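Local coordinates for protein phytase (Citrobacter braakii, PDB 3ZHC) that belongs to branch 2 of the histidine phosphatase superfamily, a family of enzymes built on a mixed beta-sheet flanked by helices, at residues B[81-84]-B[85-89]. The protein carries 2 engineered substitutions. Sequence-based numbering, arbitrary orientation.
Sequences GQYQ and RLWFT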
ATOM      1  N   GLY B  81       9.667  10.091 -24.462  1.00 18.59           N
ATOM      2  CA  GLY B  81       9.431  11.087 -25.538  1.00 19.29           C
ATOM      3  C   GLY B  81       8.873  10.433 -26.792  1.00 19.87           C
ATOM      4  O   GLY B  81       7.939  10.950 -27.408  1.00 19.99           O
ATOM      5  N   GLN B  82       9.457   9.285 -27.143  1.00 20.62           N
ATOM      6  CA  GLN B  82       9.050   8.461 -28.288  1.00 21.21           C
ATOM      7  C   GLN B  82       7.636   7.931 -28.089  1.00 21.51           C
ATOM      8  O   GLN B  82       6.800   8.065 -28.984  1.00 21.51           O
ATOM      9  CB  GLN B  82      10.088   7.321 -28.502  1.00 21.40           C
ATOM     10  CG  GLN B  82       9.695   6.166 -29.417  1.00 22.31           C
ATOM     11  CD  GLN B  82      10.871   5.196 -29.614  1.00 23.73           C
ATOM     12  OE1 GLN B  82      11.875   5.548 -30.265  1.00 24.66           O
ATOM     13  NE2 GLN B  82      10.752   3.957 -29.047  1.00 23.98           N
ATOM     14  N   TYR B  83       7.370   7.333 -26.917  1.00 21.91           N
ATOM     15  CA  TYR B  83       6.004   6.841 -26.578  1.00 22.24           C
ATOM     16  C   TYR B  83       4.985   7.983 -26.630  1.00 22.49           C
ATOM     17  O   TYR B  83       3.906   7.819 -27.207  1.00 22.33           O
ATOM     18  CB  TYR B  83       5.966   6.149 -25.203  1.00 22.25           C
ATOM     19  CG  TYR B  83       4.563   5.932 -24.632  1.00 22.48           C
ATOM     20  CD1 TYR B  83       3.771   4.859 -25.050  1.00 22.85           C
ATOM     21  CD2 TYR B  83       4.028   6.810 -23.664  1.00 22.88           C
ATOM     22  CE1 TYR B  83       2.467   4.656 -24.523  1.00 22.84           C
ATOM     23  CE2 TYR B  83       2.730   6.613 -23.136  1.00 23.08           C
ATOM     24  CZ  TYR B  83       1.961   5.528 -23.580  1.00 23.13           C
ATOM     25  OH  TYR B  83       0.696   5.326 -23.070  1.00 23.66           O
ATOM     26  N   GLN B  84       5.338   9.127 -26.028  1.00 22.85           N
ATOM     27  CA  GLN B  84       4.436  10.292 -26.003  1.00 23.22           C
ATOM     28  C   GLN B  84       4.184  10.874 -27.409  1.00 23.71           C
ATOM     29  O   GLN B  84       3.067  11.319 -27.686  1.00 23.82           O
ATOM     30  CB  GLN B  84       4.935  11.385 -25.025  1.00 23.18           C
ATOM     31  CG  GLN B  84       4.920  10.994 -23.490  1.00 22.93           C
ATOM     32  CD  GLN B  84       3.518  10.848 -22.872  1.00 22.82           C
ATOM     33  OE1 GLN B  84       2.587  10.356 -23.498  1.00 22.71           O
ATOM     34  NE2 GLN B  84       3.388  11.264 -21.629  1.00 22.97           N
ATOM     35  N   ARG B  85       5.210  10.865 -28.282  1.00 24.21           N
ATOM     36  CA  ARG B  85       5.044  11.269 -29.702  1.00 24.74           C
ATOM     37  C   ARG B  85       3.953  10.420 -30.371  1.00 24.80           C
ATOM     38  O   ARG B  85       3.034  10.956 -30.966  1.00 24.64           O
ATOM     39  CB  ARG B  85       6.359  11.122 -30.481  1.00 24.96           C
ATOM     40  CG  ARG B  85       6.295  11.508 -31.998  1.00 26.11           C
ATOM     41  CD  ARG B  85       7.474  10.891 -32.788  1.00 27.71           C
ATOM     42  NE  ARG B  85       7.319  11.100 -34.236  1.00 29.09           N
ATOM     43  CZ  ARG B  85       7.625  12.233 -34.907  1.00 30.47           C
ATOM     44  NH1 ARG B  85       8.122  13.327 -34.275  1.00 30.93           N
ATOM     45  NH2 ARG B  85       7.430  12.286 -36.239  1.00 31.00           N
ATOM     46  N   LEU B  86       4.088   9.093 -30.251  1.00 25.07           N
ATOM     47  CA  LEU B  86       3.126   8.127 -30.833  1.00 25.31           C
ATOM     48  C   LEU B  86       1.733   8.272 -30.236  1.00 25.72           C
ATOM     49  O   LEU B  86       0.737   8.244 -30.965  1.00 25.64           O
ATOM     50  CB  LEU B  86       3.623   6.681 -30.651  1.00 25.19           C
ATOM     51  CG  LEU B  86       4.925   6.312 -31.393  1.00 25.05           C
ATOM     52  CD1 LEU B  86       5.557   5.062 -30.827  1.00 24.42           C
ATOM     53  CD2 LEU B  86       4.670   6.176 -32.927  1.00 24.63           C
ATOM     54  N   TRP B  87       1.665   8.435 -28.911  1.00 26.33           N
ATOM     55  CA  TRP B  87       0.378   8.559 -28.219  1.00 26.80           C
ATOM     56  C   TRP B  87      -0.313   9.896 -28.548  1.00 27.05           C
ATOM     57  O   TRP B  87      -1.494   9.901 -28.878  1.00 26.97           O
ATOM     58  CB  TRP B  87       0.531   8.379 -26.700  1.00 26.88           C
ATOM     59  CG  TRP B  87      -0.773   8.185 -26.047  1.00 27.50           C
ATOM     60  CD1 TRP B  87      -1.531   7.033 -26.043  1.00 28.12           C
ATOM     61  CD2 TRP B  87      -1.503   9.148 -25.310  1.00 27.85           C
ATOM     62  NE1 TRP B  87      -2.685   7.233 -25.342  1.00 28.39           N
ATOM     63  CE2 TRP B  87      -2.700   8.525 -24.878  1.00 28.22           C
ATOM     64  CE3 TRP B  87      -1.271  10.482 -24.965  1.00 28.31           C
ATOM     65  CZ2 TRP B  87      -3.659   9.193 -24.116  1.00 28.55           C
ATOM     66  CZ3 TRP B  87      -2.227  11.155 -24.203  1.00 28.53           C
ATOM     67  CH2 TRP B  87      -3.407  10.508 -23.787  1.00 28.82           C
ATOM     68  N   PHE B  88       0.424  11.010 -28.460  1.00 27.45           N
ATOM     69  CA  PHE B  88      -0.143  12.345 -28.803  1.00 27.87           C
ATOM     70  C   PHE B  88      -0.556  12.465 -30.292  1.00 28.14           C
ATOM     71  O   PHE B  88      -1.521  13.175 -30.618  1.00 28.02           O
ATOM     72  CB  PHE B  88       0.817  13.503 -28.444  1.00 27.85           C
ATOM     73  CG  PHE B  88       1.048  13.703 -26.940  1.00 28.30           C
ATOM     74  CD1 PHE B  88       0.002  13.568 -25.995  1.00 28.72           C
ATOM     75  CD2 PHE B  88       2.319  14.060 -26.471  1.00 28.78           C
ATOM     76  CE1 PHE B  88       0.238  13.765 -24.618  1.00 29.05           C
ATOM     77  CE2 PHE B  88       2.558  14.260 -25.096  1.00 29.13           C
ATOM     78  CZ  PHE B  88       1.517  14.111 -24.170  1.00 29.13           C
ATOM     79  N   THR B  89       0.177  11.774 -31.170  1.00 28.55           N
ATOM     80  CA  THR B  89      -0.126  11.751 -32.610  1.00 28.87           C
ATOM     81  C   THR B  89      -1.395  10.927 -32.896  1.00 29.22           C
ATOM     82  O   THR B  89      -2.212  11.334 -33.720  1.00 29.31           O
ATOM     83  CB  THR B  89       1.101  11.242 -33.456  1.00 28.90           C
ATOM     84  OG1 THR B  89       2.203  12.147 -33.291  1.00 28.57           O
ATOM     85  CG2 THR B  89       0.756  11.138 -34.945  1.00 28.97           C
TER
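Gln84, Trp87 and Phe88 line the sheet-facing side of the last turns of helix 71-90, which packs against strands 28-38 and 353-361 of the mixed sheet in this histidine phosphatase fold, while Tyr83 packs on Leu387 and Pro392. The backbone is regular alpha-helix: Trp87 N donates to Tyr83 O at 2.9 Å, and Phe88 N to Gln84 O at 2.8 Å. One turn apart, Tyr83 and Trp87 both swing CG anti to the backbone N, which sends the two rings the same way, side by side. Their planes lie only 17° from parallel but are slid apart with little overlap; Tyr83 OH sits over a face of the indole, 4.1 Å from Trp87 CD1, and Trp87 CB lies over a face of the phenol. Beyond the helix, Lys395 makes a cation-pi contact with the indole.

Gln84 takes the other course. With CG beside its own backbone N and the chain bent at chi2 (-69°), its amide plane comes nearly parallel to the Phe88 ring (14°), with OE1 over one face, displaced toward the rim near CZ. Gln84 NE2 is hydrogen-bonded to Glu353 OE1 on strand 353-361, so the buried side chain ties helix to sheet. Nearer the backbone, the aliphatic part meets the ring too, Gln84 CB lying 3.7 Å from Phe88 CE2.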